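PDB 5KEC: flagellar brake protein YcgR from Klebsiella pneumoniae, which binds the second messenger cyclic di-GMP through a PilZ-type domain and, as MrkH, probably activates transcription of type 3 fimbriae genes. Local coordinates for residues 149-154 and 203-208; 187-192 and 199-204. All coordinates share one frame; numbering follows the deposited sequence.

Contact 1. Residues 149-154 and 203-208; sequences LMTKTP and YQISCQ
Pro154 lies over one face of the Tyr203 ring, a CH-pi contact in which CG of Pro154 sits 3.5 Å from the ring centroid and is offset toward the rim. Beside it, CD of Pro154 approaches CD2 of Tyr203 to 3.3 Å, and the two side chains cross at about a right angle. Thr151 O stands at the ring edge, in its plane, and Val189 of strand 177-193 is a further neighbour of the ring. Tyr203 CG lies anti to the carbonyl carbon (chi1 -65°), beside the backbone N that bonds to Thr151 O.

Behind this aromatic end, two hydrogen-bonded antiparallel pairs, Leu149 with Ile205 and Thr151 with Tyr203, flank one non-hydrogen-bonded pair. The bond from Ile205 N to Leu149 O is short at 2.7 Å. In the middle pair, Met150 CE touches Gln204 CB at 4.1 Å. On the opposite face of the sheet, Leu149 CD1 meets Cys207 SG at 3.8 Å, and Phe137 packs on Leu149, Thr151 and Ile205. Past the strand end the chain turns back: Thr151 OG1 accepts from Thr153 N (3.1 Å), an ST turn that leads to Pro154.

Gln204, Ser206 and Cys207, which contact cyclic di-GMP in ligand-bound MrkH, sit on this strand; the backbone bonds and apolar packing probably hold it in place in this ligand-free structure.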
loop_
_atom_site.group_PDB
_atom_site.type_symbol
_atom_site.label_atom_id
_atom_site.label_comp_id
_atom_site.label_asym_id
_atom_site.label_seq_id
_atom_site.Cartn_x
_atom_site.Cartn_y
_atom_site.Cartn_z
ATOM N N LEU B 149 10.600 -10.339 0.092
ATOM C CA LEU B 149 11.105 -11.700 0.017
ATOM C C LEU B 149 12.558 -11.621 -0.374
ATOM O O LEU B 149 12.950 -10.731 -1.130
ATOM C CB LEU B 149 10.323 -12.501 -1.023
ATOM C CG LEU B 149 8.803 -12.432 -0.875
ATOM C CD1 LEU B 149 8.103 -13.034 -2.087
ATOM C CD2 LEU B 149 8.354 -13.121 0.413
ATOM N N MET B 150 13.364 -12.540 0.141
ATOM C CA MET B 150 14.787 -12.508 -0.129
ATOM C C MET B 150 15.321 -13.868 -0.550
ATOM O O MET B 150 14.908 -14.906 -0.030
ATOM C CB MET B 150 15.537 -11.993 1.101
ATOM C CG MET B 150 17.042 -11.932 0.944
ATOM S SD MET B 150 17.793 -10.859 2.194
ATOM C CE MET B 150 17.118 -9.273 1.697
ATOM N N THR B 151 16.238 -13.852 -1.509
ATOM C CA THR B 151 16.904 -15.065 -1.952
ATOM C C THR B 151 18.228 -14.705 -2.607
ATOM O O THR B 151 18.401 -13.595 -3.109
ATOM C CB THR B 151 16.038 -15.852 -2.955
ATOM O OG1 THR B 151 16.741 -17.027 -3.359
ATOM C CG2 THR B 151 15.743 -15.008 -4.187
ATOM N N LYS B 152 19.164 -15.643 -2.612
ATOM C CA LYS B 152 20.437 -15.418 -3.285
ATOM C C LYS B 152 20.393 -15.943 -4.714
ATOM O O LYS B 152 21.276 -15.645 -5.524
ATOM C CB LYS B 152 21.585 -16.049 -2.491
ATOM C CG LYS B 152 21.692 -15.503 -1.070
ATOM C CD LYS B 152 22.694 -16.277 -0.222
ATOM C CE LYS B 152 24.114 -16.040 -0.689
ATOM N NZ LYS B 152 24.438 -14.589 -0.729
ATOM N N THR B 153 19.351 -16.708 -5.027
ATOM C CA THR B 153 19.223 -17.325 -6.346
ATOM C C THR B 153 17.845 -17.099 -6.962
ATOM O O THR B 153 17.077 -18.041 -7.146
ATOM C CB THR B 153 19.489 -18.839 -6.284
ATOM O OG1 THR B 153 18.667 -19.429 -5.267
ATOM C CG2 THR B 153 20.949 -19.115 -5.962
ATOM N N PRO B 154 17.527 -15.840 -7.285
ATOM C CA PRO B 154 16.224 -15.552 -7.891
ATOM C C PRO B 154 16.140 -16.037 -9.338
ATOM O O PRO B 154 17.159 -16.098 -10.036
ATOM C CB PRO B 154 16.158 -14.025 -7.855
ATOM C CG PRO B 154 17.597 -13.591 -7.912
ATOM C CD PRO B 154 18.347 -14.628 -7.110
ATOM N N TYR B 203 19.015 -10.802 -3.064
ATOM C CA TYR B 203 17.972 -10.165 -3.847
ATOM C C TYR B 203 16.722 -9.972 -3.000
ATOM O O TYR B 203 16.216 -10.919 -2.392
ATOM C CB TYR B 203 17.657 -10.987 -5.098
ATOM C CG TYR B 203 18.807 -11.060 -6.068
ATOM C CD1 TYR B 203 18.871 -10.205 -7.156
ATOM C CD2 TYR B 203 19.839 -11.970 -5.886
ATOM C CE1 TYR B 203 19.928 -10.259 -8.045
ATOM C CE2 TYR B 203 20.900 -12.032 -6.773
ATOM C CZ TYR B 203 20.937 -11.172 -7.848
ATOM O OH TYR B 203 21.989 -11.225 -8.734
ATOM N N GLN B 204 16.242 -8.735 -2.949
ATOM C CA GLN B 204 15.032 -8.417 -2.212
ATOM C C GLN B 204 13.907 -8.107 -3.187
ATOM O O GLN B 204 13.991 -7.162 -3.969
ATOM C CB GLN B 204 15.258 -7.235 -1.270
ATOM C CG GLN B 204 13.996 -6.780 -0.548
ATOM C CD GLN B 204 14.259 -5.687 0.464
ATOM O OE1 GLN B 204 14.763 -5.948 1.552
ATOM N NE2 GLN B 204 13.917 -4.449 0.109
ATOM N N ILE B 205 12.864 -8.931 -3.152
ATOM C CA ILE B 205 11.705 -8.729 -4.003
ATOM C C ILE B 205 10.546 -8.236 -3.160
ATOM O O ILE B 205 10.083 -8.933 -2.257
ATOM C CB ILE B 205 11.311 -10.017 -4.749
ATOM C CG1 ILE B 205 12.477 -10.506 -5.611
ATOM C CG2 ILE B 205 10.085 -9.774 -5.609
ATOM C CD1 ILE B 205 13.278 -11.620 -4.987
ATOM N N SER B 206 10.103 -7.013 -3.439
ATOM C CA SER B 206 9.006 -6.415 -2.698
ATOM C C SER B 206 7.718 -6.769 -3.397
ATOM O O SER B 206 7.592 -6.596 -4.610
ATOM C CB SER B 206 9.168 -4.895 -2.602
ATOM O OG SER B 206 10.291 -4.570 -1.804
ATOM N N CYS B 207 6.764 -7.277 -2.632
ATOM C CA CYS B 207 5.532 -7.786 -3.215
ATOM C C CYS B 207 4.301 -7.176 -2.578
ATOM O O CYS B 207 4.330 -6.720 -1.435
ATOM C CB CYS B 207 5.488 -9.308 -3.090
ATOM S SG CYS B 207 6.765 -10.143 -4.072
ATOM N N GLN B 208 3.218 -7.163 -3.339
ATOM C CA GLN B 208 1.938 -6.723 -2.830
ATOM C C GLN B 208 1.067 -7.964 -2.695
ATOM O O GLN B 208 1.008 -8.785 -3.607
ATOM C CB GLN B 208 1.311 -5.725 -3.799
ATOM C CG GLN B 208 0.096 -5.000 -3.263
ATOM C CD GLN B 208 -0.526 -4.089 -4.300
ATOM O OE1 GLN B 208 -1.490 -4.462 -4.971
ATOM N NE2 GLN B 208 0.027 -2.887 -4.441
#

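Contact 2. Residues 187-192 and 199-204; sequences VIVITL and SESYYQ
Thr191 and Ser199 meet near the tip of a beta hairpin, strands 177-193 and 199-210 of the PilZ-type sheet, and the second strand can be followed inward from there. Ser199 OG lies 3.1 Å from Thr191 CG2, a close contact of hydroxyl oxygen and methyl, not a hydrogen bond. Glu200 and Leu192 share two unequal backbone bonds: Leu192 N to Glu200 O is 2.8 Å, while the return bond from Glu200 N to Leu192 O is long at 3.3 Å. The Glu200 carboxylate has Lys152 as its partner.

Ser201 faces Thr191 in a non-hydrogen-bonded pair, and their side-chain hydroxyls bond to each other instead: Ser201 OG and Thr191 OG1 are 2.8 Å apart, and either could be the donor. In both residues the hydroxyl oxygen lies anti to the carbonyl carbon, beside the backbone N (chi1 near -60°). Tyr202 exchanges two backbone bonds with Ile190, each 2.7 Å long. Its CE2 touches Leu192 CD1, the leucine crossing the tyrosine at about a right angle, while Lys152 makes a cation-pi contact with the ring.

Tyr203 points the same way as Val189 and lies alongside it. Val189 CG1 sits over the ring face opposite the one that carries Pro154, and CG2 comes to 3.5 Å from CE1 of Tyr203.

Gln204 likewise runs beside Ile188; it and Asn186, just before residues 187-192, belong to the cyclic di-GMP site of ligand-bound MrkH. Its chi3 of -77° turns the amide so that one face meets two methyls: NE2 of Gln204 lies 3.8 Å from Ile188 CD1, and OE1 lies 4.1 Å from Ile190 CD1.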
loop_
_atom_site.group_PDB
_atom_site.type_symbol
_atom_site.label_atom_id
_atom_site.label_comp_id
_atom_site.label_asym_id
_atom_site.label_seq_id
_atom_site.Cartn_x
_atom_site.Cartn_y
_atom_site.Cartn_z
ATOM N N VAL B 187 12.476 -5.101 -7.345
ATOM C CA VAL B 187 13.583 -5.991 -7.041
ATOM C C VAL B 187 14.876 -5.187 -6.920
ATOM O O VAL B 187 15.235 -4.434 -7.831
ATOM C CB VAL B 187 13.753 -7.083 -8.122
ATOM C CG1 VAL B 187 14.877 -8.038 -7.741
ATOM C CG2 VAL B 187 12.443 -7.849 -8.329
ATOM N N ILE B 188 15.559 -5.336 -5.788
ATOM C CA ILE B 188 16.884 -4.750 -5.609
ATOM C C ILE B 188 17.895 -5.799 -5.170
ATOM O O ILE B 188 17.526 -6.860 -4.662
ATOM C CB ILE B 188 16.893 -3.587 -4.589
ATOM C CG1 ILE B 188 16.593 -4.088 -3.174
ATOM C CG2 ILE B 188 15.928 -2.487 -5.004
ATOM C CD1 ILE B 188 16.553 -2.976 -2.121
ATOM N N VAL B 189 19.172 -5.492 -5.374
ATOM C CA VAL B 189 20.253 -6.369 -4.953
ATOM C C VAL B 189 21.035 -5.689 -3.848
ATOM O O VAL B 189 21.640 -4.636 -4.066
ATOM C CB VAL B 189 21.240 -6.657 -6.099
ATOM C CG1 VAL B 189 22.088 -7.885 -5.769
ATOM C CG2 VAL B 189 20.496 -6.843 -7.408
ATOM N N ILE B 190 21.030 -6.297 -2.668
ATOM C CA ILE B 190 21.756 -5.769 -1.526
ATOM C C ILE B 190 23.052 -6.542 -1.347
ATOM O O ILE B 190 23.042 -7.764 -1.222
ATOM C CB ILE B 190 20.908 -5.873 -0.249
ATOM C CG1 ILE B 190 19.651 -5.010 -0.387
ATOM C CG2 ILE B 190 21.718 -5.461 0.965
ATOM C CD1 ILE B 190 18.669 -5.156 0.761
ATOM N N THR B 191 24.174 -5.832 -1.345
ATOM C CA THR B 191 25.468 -6.482 -1.196
ATOM C C THR B 191 26.128 -6.086 0.121
ATOM O O THR B 191 26.247 -4.900 0.436
ATOM C CB THR B 191 26.403 -6.156 -2.382
ATOM O OG1 THR B 191 25.808 -6.619 -3.602
ATOM C CG2 THR B 191 27.753 -6.829 -2.205
ATOM N N LEU B 192 26.535 -7.085 0.898
ATOM C CA LEU B 192 27.218 -6.841 2.158
ATOM C C LEU B 192 28.721 -6.986 1.965
ATOM O O LEU B 192 29.196 -8.004 1.466
ATOM C CB LEU B 192 26.729 -7.807 3.242
ATOM C CG LEU B 192 25.258 -7.703 3.652
ATOM C CD1 LEU B 192 24.958 -8.634 4.821
ATOM C CD2 LEU B 192 24.893 -6.272 4.009
ATOM N N SER B 199 32.254 -10.989 -0.261
ATOM C CA SER B 199 31.042 -10.227 -0.550
ATOM C C SER B 199 29.823 -11.112 -0.831
ATOM O O SER B 199 29.898 -12.063 -1.605
ATOM C CB SER B 199 31.288 -9.286 -1.728
ATOM O OG SER B 199 30.067 -8.850 -2.302
ATOM N N GLU B 200 28.699 -10.780 -0.201
ATOM C CA GLU B 200 27.452 -11.522 -0.385
ATOM C C GLU B 200 26.359 -10.627 -0.952
ATOM O O GLU B 200 26.109 -9.538 -0.437
ATOM C CB GLU B 200 26.975 -12.112 0.946
ATOM C CG GLU B 200 27.782 -13.301 1.441
ATOM C CD GLU B 200 27.421 -14.588 0.728
ATOM O OE1 GLU B 200 26.562 -15.333 1.246
ATOM O OE2 GLU B 200 27.994 -14.857 -0.351
ATOM N N SER B 201 25.705 -11.089 -2.010
ATOM C CA SER B 201 24.591 -10.348 -2.589
ATOM C C SER B 201 23.255 -11.059 -2.360
ATOM O O SER B 201 23.118 -12.256 -2.610
ATOM C CB SER B 201 24.814 -10.099 -4.083
ATOM O OG SER B 201 25.978 -9.323 -4.298
ATOM N N TYR B 202 22.277 -10.301 -1.883
ATOM C CA TYR B 202 20.949 -10.826 -1.615
ATOM C C TYR B 202 19.947 -10.074 -2.464
ATOM O O TYR B 202 20.019 -8.850 -2.578
ATOM C CB TYR B 202 20.603 -10.669 -0.136
ATOM C CG TYR B 202 21.628 -11.291 0.777
ATOM C CD1 TYR B 202 21.482 -12.595 1.228
ATOM C CD2 TYR B 202 22.757 -10.582 1.172
ATOM C CE1 TYR B 202 22.424 -13.174 2.055
ATOM C CE2 TYR B 202 23.702 -11.148 2.001
ATOM C CZ TYR B 202 23.531 -12.445 2.441
ATOM O OH TYR B 202 24.472 -13.016 3.267
ATOM N N TYR B 203 19.015 -10.802 -3.064
ATOM C CA TYR B 203 17.972 -10.165 -3.847
ATOM C C TYR B 203 16.722 -9.972 -3.000
ATOM O O TYR B 203 16.216 -10.919 -2.392
ATOM C CB TYR B 203 17.657 -10.987 -5.098
ATOM C CG TYR B 203 18.807 -11.060 -6.068
ATOM C CD1 TYR B 203 18.871 -10.205 -7.156
ATOM C CD2 TYR B 203 19.839 -11.970 -5.886
ATOM C CE1 TYR B 203 19.928 -10.259 -8.045
ATOM C CE2 TYR B 203 20.900 -12.032 -6.773
ATOM C CZ TYR B 203 20.937 -11.172 -7.848
ATOM O OH TYR B 203 21.989 -11.225 -8.734
ATOM N N GLN B 204 16.242 -8.735 -2.949
ATOM C CA GLN B 204 15.032 -8.417 -2.212
ATOM C C GLN B 204 13.907 -8.107 -3.187
ATOM O O GLN B 204 13.991 -7.162 -3.969
ATOM C CB GLN B 204 15.258 -7.235 -1.270
ATOM C CG GLN B 204 13.996 -6.780 -0.548
ATOM C CD GLN B 204 14.259 -5.687 0.464
ATOM O OE1 GLN B 204 14.763 -5.948 1.552
ATOM N NE2 GLN B 204 13.917 -4.449 0.109
#

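The two contacts illustrate how a central strand is secured from both sides. Their centres are about 9 Å apart in one antiparallel sheet, where strand 199-210 runs between strand 146-151 (contact 1) and strand 177-193 (contact 2). Along the chain, 146-151 comes first, then 177-193, then 199-210: 48 residues separate the segments of contact 1, whereas contact 2 closes a local hairpin with 6 between. Both share Tyr203 and Gln204. A direct bridge also links them, Lys152 NZ to Glu200 OE1 at 3.0 Å. Gln204, Ser206 and Cys207 of the cyclic di-GMP site lie on the shared strand, which both neighbours hold, and this probably helps to keep them in position for the ligand.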